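Local structure of alpha,alpha-trehalose-phosphate synthase (UDP-forming) (Burkholderia vietnamiensis, 5TVG) at residues 270-273 and 279-282; 354-359 and 378-383; 423-426 and 432-435. The protein is a family 20 glycosyltransferase of the GT-B clan, holding uridine-5'-diphosphate in a pocket of its parallel-sheet domain. All coordinates share one frame; numbering follows the deposited sequence.

The three contacts follow one another along the chain without interleaving, and all belong to the domain built on the six-stranded parallel sheet with strand 266-271 inside it. Contact 1 joins that strand's end and the following loop to helix 280-293, contact 2 packs helix 352-361 against helix 376-384, and contact 3 bridges helices 416-428 and 431-447 at the surface. Contacts 1 and 2 have centres about 15 Å apart and meet where Val271 packs on Leu355 and Phe359; both touch UDP, so together they form part of its pocket. Contact 3 lies about 17 Å from contact 2 and about 21 Å from contact 1, centre to centre, and touches neither: it lies near edge strand 409-411.

Contact 1 (270-273 and 279-282); sequences SVDR and GLVE. With UDP (uridine-5'-diphosphate), chain I.
The carboxylate of Asp272 presents a face to the CD2 methyl of Leu280, which lies squarely over it, 3.8 Å from Asp272 CG and slightly farther, 4.0 Å, from Asp272 OD1 and OD2. The guanidinium of Arg273 is used at its edge instead: the terminal phosphorus of UDP lies in its plane beside the NE and NH2 side. Arg273 NE donates to UDP O3B at 2.7 Å with an N-H...O angle of 169°, and Arg273 NH2 donates to UDP O2B at 2.9 Å, also nearly straight. The third nitrogen, NH1, turns to Asp275 and Thr310, which fix the rotation of the group. A bend at chi3 (-57°) brings this edge round to the phosphate. A third flat group, the uracil, receives the CG1 methyl of Val271 over one face, 3.5 Å from C5; with chi1 at 175°, that methyl stands anti to the backbone N.

Across the contact nothing is hydrogen-bonded. The leucine and aspartate side chains run antiparallel, flank against flank, and Leu280 CD1 reaches 4.0 Å from the carbonyl oxygen of Arg273. The polar end of Asp272 is satisfied by others, OD1 taking a salt bridge from Arg283 and a hydrogen bond from Gln305. Gly279, with positive phi, is the N-cap residue of helix 280-293.

This is the start of the beta-alpha-beta unit of strand 266-271, helix 280-293 and strand 301-306, where the loop after the first strand runs along the ligand. That loop also supplies Lys278, a further donor to UDP. The chemistry divides cleanly: a leucine methyl covers the buried aspartate, while the neighbouring arginine, held by Asp275, offers two parallel N-H groups, one to each of two beta-phosphate oxygens, a pairing that would be expected to balance the phosphate charge.

Contact 2 (354-359 and 378-383); sequences LLMAFF and AKEYVA. With UDP (uridine-5'-diphosphate), chain I.
Between Phe359 and Tyr381 the contact is aromatic: the edge of the tyrosine ring meets the face of the phenylalanine in an offset edge-to-face pair, centroids 5.5 Å apart and planes at 62°. Tyr381 CD1 comes within 3.6 Å of Phe359 CD1, while Tyr381 CB lies over that same phenylalanine's face; on the opposite face sits the carbonyl oxygen of Leu355. Tyr381 CG is anti to the backbone N (chi1 -179°), which sends its ring toward Phe359, with Tyr381 CE1 3.6 Å from Phe359 O.

Van der Waals packing continues at Met356. Bent at chi2, it lays its CE methyl on the carboxylate, 3.5 Å from Glu380 OE2; the apolar part is its sulfur beside Glu380 CB. Leu355 CD1 rests over the uracil, 3.3 Å from N3 of UDP.

The hydrogen bonds run to the ligand. Glu380, extended beyond CG, takes the ribose with both oxygens: UDP O3' donates to OE1 at 2.5 Å and UDP O2' donates to OE2 at 2.6 Å. Arg352 salt-bridges OE1.

The segment axes pass 8.9 Å apart at -65°. Tyr381 OH and Phe359 O both bond Ser362, a magnesium-site residue, so the aromatic end adjoins that site. A carboxylate gripping both ribose hydroxyls is familiar in GT-B nucleotide pockets; here it is steadied by Arg352 and packed by Met356, which is consistent with recognition of both hydroxyls.

Contact 3 (423-426 and 432-435); sequences LARA and AERQ
The two terminal nitrogens of Arg425 pair with the two carboxylate oxygens of Glu433. Arg425 NH1 donates to Glu433 OE1 at 2.9 Å, almost straight at 171° and with the oxygen in the guanidinium plane. Arg425 NH2 donates to Glu433 OE2 at 2.8 Å, but more bent, at 139°, and with the oxygen tilted out of that plane. The pair is therefore twisted, guanidinium and carboxylate planes standing 43° apart; both oxygens are met on their syn sides, OE1 from somewhat out of the carboxylate plane. Glu433 reaches across fully extended, whereas Arg425 is bent at chi2, and the two side chains meet at about a right angle.

Glu433 OE2 is doubly held, since Arg437, one turn on in the same helix, forms a salt bridge to it through NE. Arg434 points its donors to other parts of the chain: NE to the carbonyl of Met429, NH1 to Asp389 and the carbonyl of Pro390. Gln435 NE2 bonds the carbonyl of Pro387. Arg425 and Glu433 also touch a crystal neighbour, so their exact pose may owe something to packing.

This salt bridge spans the short turn between helices 416-428 and 431-447 on the protein surface. Beneath it, Ala426 packs on strands 364-367, 392-396 and 409-411 of the parallel sheet, and Leu423 on helix 280-293.

Contact 1 (270-273 and 279-282)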
loop_
_atom_site.group_PDB
_atom_site.type_symbol
_atom_site.label_atom_id
_atom_site.label_comp_id
_atom_site.label_asym_id
_atom_site.label_seq_id
_atom_site.Cartn_x
_atom_site.Cartn_y
_atom_site.Cartn_z
ATOM N N SER A 270 -24.798 -1.011 14.643
ATOM C CA SER A 270 -24.009 0.209 14.515
ATOM C C SER A 270 -24.488 0.972 13.293
ATOM O O SER A 270 -24.794 0.363 12.268
ATOM C CB SER A 270 -22.517 -0.070 14.344
ATOM O OG SER A 270 -21.950 -0.523 15.541
ATOM N N VAL A 271 -24.554 2.302 13.406
ATOM C CA VAL A 271 -24.815 3.203 12.277
ATOM C C VAL A 271 -23.804 4.343 12.357
ATOM O O VAL A 271 -23.744 5.048 13.380
ATOM C CB VAL A 271 -26.248 3.773 12.266
ATOM C CG1 VAL A 271 -26.378 4.800 11.116
ATOM C CG2 VAL A 271 -27.293 2.665 12.076
ATOM N N ASP A 272 -23.003 4.515 11.297
ATOM C CA ASP A 272 -21.945 5.524 11.278
ATOM C C ASP A 272 -21.680 5.951 9.839
ATOM O O ASP A 272 -21.608 5.096 8.958
ATOM C CB ASP A 272 -20.603 4.992 11.843
ATOM C CG ASP A 272 -20.717 4.399 13.241
ATOM O OD1 ASP A 272 -21.365 3.348 13.411
ATOM O OD2 ASP A 272 -20.113 4.970 14.179
ATOM N N ARG A 273 -21.441 7.246 9.605
ATOM C CA ARG A 273 -20.734 7.614 8.370
ATOM C C ARG A 273 -19.372 6.911 8.362
ATOM O O ARG A 273 -18.789 6.608 9.407
ATOM C CB ARG A 273 -20.518 9.126 8.244
ATOM C CG ARG A 273 -21.766 10.014 7.990
ATOM C CD ARG A 273 -21.383 11.540 7.982
ATOM N NE ARG A 273 -20.735 11.913 9.246
ATOM C CZ ARG A 273 -19.427 12.170 9.391
ATOM N NH1 ARG A 273 -18.610 12.137 8.336
ATOM N NH2 ARG A 273 -18.931 12.435 10.610
ATOM N N GLY A 279 -13.965 5.087 14.420
ATOM C CA GLY A 279 -13.339 3.892 14.980
ATOM C C GLY A 279 -13.862 2.570 14.445
ATOM O O GLY A 279 -13.888 1.583 15.181
ATOM N N LEU A 280 -14.205 2.502 13.160
ATOM C CA LEU A 280 -14.850 1.290 12.655
ATOM C C LEU A 280 -13.891 0.081 12.634
ATOM O O LEU A 280 -14.321 -1.055 12.863
ATOM C CB LEU A 280 -15.443 1.573 11.270
ATOM C CG LEU A 280 -16.462 2.751 11.289
ATOM C CD1 LEU A 280 -17.077 3.045 9.885
ATOM C CD2 LEU A 280 -17.561 2.537 12.299
ATOM N N VAL A 281 -12.607 0.289 12.345
ATOM C CA VAL A 281 -11.673 -0.851 12.302
ATOM C C VAL A 281 -11.505 -1.439 13.699
ATOM O O VAL A 281 -11.637 -2.656 13.907
ATOM C CB VAL A 281 -10.308 -0.433 11.707
ATOM C CG1 VAL A 281 -9.263 -1.597 11.757
ATOM C CG2 VAL A 281 -10.476 0.090 10.308
ATOM N N GLU A 282 -11.222 -0.579 14.681
ATOM C CA GLU A 282 -11.122 -1.038 16.065
ATOM C C GLU A 282 -12.399 -1.741 16.480
ATOM O O GLU A 282 -12.368 -2.807 17.124
ATOM C CB GLU A 282 -10.842 0.150 16.991
ATOM C CG GLU A 282 -9.461 0.787 16.786
ATOM C CD GLU A 282 -9.403 1.743 15.625
ATOM O OE1 GLU A 282 -8.307 2.284 15.383
ATOM O OE2 GLU A 282 -10.439 1.970 14.956
HETATM N N1 UDP I . -28.042 9.104 9.940
HETATM C C2 UDP I . -29.093 8.760 9.109
HETATM N N3 UDP I . -28.813 7.790 8.182
HETATM C C4 UDP I . -27.608 7.141 7.994
HETATM C C5 UDP I . -26.555 7.556 8.891
HETATM C C6 UDP I . -26.802 8.516 9.808
HETATM O O2 UDP I . -30.203 9.258 9.203
HETATM O O4 UDP I . -27.509 6.288 7.088
HETATM C "C1'" UDP I . -28.299 10.156 10.951
HETATM C "C2'" UDP I . -28.397 9.692 12.405
HETATM O "O2'" UDP I . -29.750 9.377 12.674
HETATM C "C3'" UDP I . -28.014 10.968 13.149
HETATM C "C4'" UDP I . -26.959 11.577 12.235
HETATM O "O4'" UDP I . -27.249 11.094 10.907
HETATM O "O3'" UDP I . -29.092 11.859 13.416
HETATM C "C5'" UDP I . -25.572 11.121 12.590
HETATM O "O5'" UDP I . -25.092 12.157 13.443
HETATM P PA UDP I . -24.054 11.863 14.577
HETATM O O1A UDP I . -24.108 13.039 15.490
HETATM O O2A UDP I . -24.273 10.490 15.190
HETATM O O3A UDP I . -22.646 11.830 13.827
HETATM P PB UDP I . -22.229 12.658 12.539
HETATM O O1B UDP I . -22.914 14.015 12.725
HETATM O O2B UDP I . -20.756 12.961 12.764
HETATM O O3B UDP I . -22.537 11.925 11.279
#

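Contact 2 (354-359 and 378-383)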
loop_
_atom_site.group_PDB
_atom_site.type_symbol
_atom_site.label_atom_id
_atom_site.label_comp_id
_atom_site.label_asym_id
_atom_site.label_seq_id
_atom_site.Cartn_x
_atom_site.Cartn_y
_atom_site.Cartn_z
ATOM N N LEU A 354 -36.343 4.179 9.675
ATOM C CA LEU A 354 -35.973 2.760 9.650
ATOM C C LEU A 354 -34.849 2.484 10.642
ATOM O O LEU A 354 -34.873 1.475 11.360
ATOM C CB LEU A 354 -35.558 2.328 8.236
ATOM C CG LEU A 354 -36.686 2.109 7.221
ATOM C CD1 LEU A 354 -36.153 1.849 5.819
ATOM C CD2 LEU A 354 -37.537 0.926 7.670
ATOM N N LEU A 355 -33.868 3.384 10.712
ATOM C CA LEU A 355 -32.771 3.194 11.650
ATOM C C LEU A 355 -33.284 3.028 13.083
ATOM O O LEU A 355 -32.757 2.206 13.851
ATOM C CB LEU A 355 -31.788 4.367 11.544
ATOM C CG LEU A 355 -31.019 4.539 10.233
ATOM C CD1 LEU A 355 -30.014 5.639 10.369
ATOM C CD2 LEU A 355 -30.304 3.235 9.850
ATOM N N MET A 356 -34.307 3.800 13.462
ATOM C CA MET A 356 -34.869 3.690 14.814
ATOM C C MET A 356 -35.485 2.317 15.062
ATOM O O MET A 356 -35.331 1.747 16.145
ATOM C CB MET A 356 -35.890 4.808 15.049
ATOM C CG MET A 356 -35.339 6.200 14.668
ATOM S SD MET A 356 -33.768 6.566 15.494
ATOM C CE MET A 356 -33.081 7.820 14.447
ATOM N N ALA A 357 -36.200 1.768 14.079
ATOM C CA ALA A 357 -36.728 0.422 14.255
ATOM C C ALA A 357 -35.603 -0.627 14.357
ATOM O O ALA A 357 -35.786 -1.641 15.040
ATOM C CB ALA A 357 -37.705 0.073 13.129
ATOM N N PHE A 358 -34.461 -0.420 13.672
ATOM C CA PHE A 358 -33.310 -1.327 13.816
ATOM C C PHE A 358 -32.727 -1.264 15.230
ATOM O O PHE A 358 -32.433 -2.300 15.831
ATOM C CB PHE A 358 -32.202 -0.997 12.800
ATOM C CG PHE A 358 -32.617 -1.104 11.358
ATOM C CD1 PHE A 358 -33.650 -1.938 10.967
ATOM C CD2 PHE A 358 -31.965 -0.344 10.389
ATOM C CE1 PHE A 358 -34.033 -2.024 9.632
ATOM C CE2 PHE A 358 -32.345 -0.404 9.049
ATOM C CZ PHE A 358 -33.385 -1.254 8.666
ATOM N N PHE A 359 -32.520 -0.045 15.755
ATOM C CA PHE A 359 -32.007 0.139 17.115
ATOM C C PHE A 359 -32.887 -0.576 18.135
ATOM O O PHE A 359 -32.385 -1.274 19.024
ATOM C CB PHE A 359 -31.931 1.630 17.462
ATOM C CG PHE A 359 -30.901 2.397 16.672
ATOM C CD1 PHE A 359 -29.809 1.748 16.111
ATOM C CD2 PHE A 359 -31.076 3.774 16.435
ATOM C CE1 PHE A 359 -28.868 2.449 15.376
ATOM C CE2 PHE A 359 -30.146 4.484 15.709
ATOM C CZ PHE A 359 -29.028 3.828 15.173
ATOM N N ALA A 378 -25.869 7.648 19.400
ATOM C CA ALA A 378 -25.881 7.098 20.762
ATOM C C ALA A 378 -27.166 7.485 21.496
ATOM O O ALA A 378 -27.831 6.635 22.107
ATOM C CB ALA A 378 -24.638 7.568 21.529
ATOM N N LYS A 379 -27.572 8.752 21.381
ATOM C CA LYS A 379 -28.804 9.195 22.040
ATOM C C LYS A 379 -30.025 8.596 21.356
ATOM O O LYS A 379 -30.954 8.119 22.031
ATOM C CB LYS A 379 -28.879 10.727 22.033
ATOM C CG LYS A 379 -27.682 11.384 22.713
ATOM C CD LYS A 379 -27.885 12.892 22.983
ATOM C CE LYS A 379 -26.729 13.447 23.863
ATOM N NZ LYS A 379 -27.034 14.840 24.250
ATOM N N GLU A 380 -29.993 8.542 20.012
ATOM C CA GLU A 380 -31.087 7.953 19.241
ATOM C C GLU A 380 -31.240 6.494 19.573
ATOM O O GLU A 380 -32.364 5.978 19.653
ATOM C CB GLU A 380 -30.848 8.126 17.725
ATOM C CG GLU A 380 -30.940 9.585 17.236
ATOM C CD GLU A 380 -30.378 9.757 15.816
ATOM O OE1 GLU A 380 -30.470 10.864 15.281
ATOM O OE2 GLU A 380 -29.795 8.796 15.252
ATOM N N TYR A 381 -30.118 5.809 19.784
ATOM C CA TYR A 381 -30.201 4.403 20.134
ATOM C C TYR A 381 -30.967 4.224 21.442
ATOM O O TYR A 381 -31.845 3.354 21.549
ATOM C CB TYR A 381 -28.789 3.773 20.239
ATOM C CG TYR A 381 -28.879 2.303 20.585
ATOM C CD1 TYR A 381 -29.036 1.343 19.596
ATOM C CD2 TYR A 381 -28.891 1.882 21.915
ATOM C CE1 TYR A 381 -29.164 -0.010 19.909
ATOM C CE2 TYR A 381 -29.017 0.531 22.237
ATOM C CZ TYR A 381 -29.162 -0.408 21.234
ATOM O OH TYR A 381 -29.289 -1.756 21.569
ATOM N N VAL A 382 -30.621 5.007 22.471
ATOM C CA VAL A 382 -31.334 4.884 23.753
ATOM C C VAL A 382 -32.817 5.147 23.549
ATOM O O VAL A 382 -33.667 4.362 23.986
ATOM C CB VAL A 382 -30.738 5.848 24.800
ATOM C CG1 VAL A 382 -31.659 5.978 26.016
ATOM C CG2 VAL A 382 -29.307 5.396 25.177
ATOM N N ALA A 383 -33.150 6.215 22.811
ATOM C CA ALA A 383 -34.553 6.614 22.675
ATOM C C ALA A 383 -35.398 5.603 21.923
ATOM O O ALA A 383 -36.622 5.594 22.097
ATOM C CB ALA A 383 -34.670 7.955 21.959
HETATM N N1 UDP I . -28.042 9.104 9.940
HETATM C C2 UDP I . -29.093 8.760 9.109
HETATM N N3 UDP I . -28.813 7.790 8.182
HETATM C C4 UDP I . -27.608 7.141 7.994
HETATM C C5 UDP I . -26.555 7.556 8.891
HETATM C C6 UDP I . -26.802 8.516 9.808
HETATM O O2 UDP I . -30.203 9.258 9.203
HETATM O O4 UDP I . -27.509 6.288 7.088
HETATM C "C1'" UDP I . -28.299 10.156 10.951
HETATM C "C2'" UDP I . -28.397 9.692 12.405
HETATM O "O2'" UDP I . -29.750 9.377 12.674
HETATM C "C3'" UDP I . -28.014 10.968 13.149
HETATM C "C4'" UDP I . -26.959 11.577 12.235
HETATM O "O4'" UDP I . -27.249 11.094 10.907
HETATM O "O3'" UDP I . -29.092 11.859 13.416
HETATM C "C5'" UDP I . -25.572 11.121 12.590
HETATM O "O5'" UDP I . -25.092 12.157 13.443
HETATM P PA UDP I . -24.054 11.863 14.577
HETATM O O1A UDP I . -24.108 13.039 15.490
HETATM O O2A UDP I . -24.273 10.490 15.190
HETATM O O3A UDP I . -22.646 11.830 13.827
HETATM P PB UDP I . -22.229 12.658 12.539
HETATM O O1B UDP I . -22.914 14.015 12.725
HETATM O O2B UDP I . -20.756 12.961 12.764
HETATM O O3B UDP I . -22.537 11.925 11.279
#

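Contact 3 (423-426 and 432-435)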
loop_
_atom_site.group_PDB
_atom_site.type_symbol
_atom_site.label_atom_id
_atom_site.label_comp_id
_atom_site.label_asym_id
_atom_site.label_seq_id
_atom_site.Cartn_x
_atom_site.Cartn_y
_atom_site.Cartn_z
ATOM N N LEU A 423 -18.888 -5.962 25.049
ATOM C CA LEU A 423 -19.878 -6.599 24.178
ATOM C C LEU A 423 -20.495 -7.826 24.849
ATOM O O LEU A 423 -21.716 -8.029 24.801
ATOM C CB LEU A 423 -19.220 -6.989 22.856
ATOM C CG LEU A 423 -18.965 -5.915 21.823
ATOM C CD1 LEU A 423 -18.230 -6.523 20.613
ATOM C CD2 LEU A 423 -20.307 -5.216 21.392
ATOM N N ALA A 424 -19.651 -8.706 25.400
ATOM C CA ALA A 424 -20.155 -9.891 26.090
ATOM C C ALA A 424 -20.992 -9.506 27.309
ATOM O O ALA A 424 -22.061 -10.081 27.559
ATOM C CB ALA A 424 -18.984 -10.800 26.506
ATOM N N ARG A 425 -20.511 -8.541 28.080
ATOM C CA ARG A 425 -21.269 -8.056 29.229
ATOM C C ARG A 425 -22.619 -7.472 28.786
ATOM O O ARG A 425 -23.659 -7.700 29.421
ATOM C CB ARG A 425 -20.433 -7.003 29.959
ATOM C CG ARG A 425 -21.206 -6.213 31.013
ATOM C CD ARG A 425 -21.066 -6.832 32.412
ATOM N NE ARG A 425 -21.275 -5.809 33.421
ATOM C CZ ARG A 425 -22.448 -5.526 34.001
ATOM N NH1 ARG A 425 -23.547 -6.216 33.719
ATOM N NH2 ARG A 425 -22.500 -4.529 34.869
ATOM N N ALA A 426 -22.620 -6.733 27.681
ATOM C CA ALA A 426 -23.879 -6.173 27.182
ATOM C C ALA A 426 -24.836 -7.288 26.761
ATOM O O ALA A 426 -26.043 -7.219 27.031
ATOM C CB ALA A 426 -23.598 -5.201 26.039
ATOM N N ALA A 432 -33.241 -6.288 34.716
ATOM C CA ALA A 432 -33.374 -5.212 35.700
ATOM C C ALA A 432 -32.255 -4.198 35.551
ATOM O O ALA A 432 -32.509 -2.986 35.580
ATOM C CB ALA A 432 -33.419 -5.761 37.138
ATOM N N GLU A 433 -31.005 -4.660 35.393
ATOM C CA GLU A 433 -29.927 -3.690 35.206
ATOM C C GLU A 433 -30.043 -2.966 33.856
ATOM O O GLU A 433 -29.728 -1.772 33.759
ATOM C CB GLU A 433 -28.566 -4.355 35.317
ATOM C CG GLU A 433 -27.408 -3.370 35.250
ATOM C CD GLU A 433 -26.038 -4.037 35.096
ATOM O OE1 GLU A 433 -25.937 -5.289 35.143
ATOM O OE2 GLU A 433 -25.050 -3.291 34.931
ATOM N N ARG A 434 -30.470 -3.670 32.802
ATOM C CA ARG A 434 -30.684 -2.999 31.518
ATOM C C ARG A 434 -31.731 -1.899 31.659
ATOM O O ARG A 434 -31.579 -0.817 31.090
ATOM C CB ARG A 434 -31.105 -3.997 30.437
ATOM C CG ARG A 434 -29.997 -4.989 30.039
ATOM C CD ARG A 434 -30.312 -5.803 28.798
ATOM N NE ARG A 434 -31.170 -6.948 29.075
ATOM C CZ ARG A 434 -32.440 -7.077 28.698
ATOM N NH1 ARG A 434 -33.055 -6.089 28.005
ATOM N NH2 ARG A 434 -33.112 -8.186 29.023
ATOM N N GLN A 435 -32.787 -2.150 32.437
ATOM C CA GLN A 435 -33.806 -1.122 32.636
ATOM C C GLN A 435 -33.292 0.036 33.481
ATOM O O GLN A 435 -33.581 1.194 33.170
ATOM C CB GLN A 435 -35.039 -1.741 33.271
ATOM C CG GLN A 435 -35.820 -2.560 32.281
ATOM C CD GLN A 435 -36.958 -3.288 32.939
ATOM O OE1 GLN A 435 -36.798 -3.862 34.017
ATOM N NE2 GLN A 435 -38.115 -3.279 32.299
#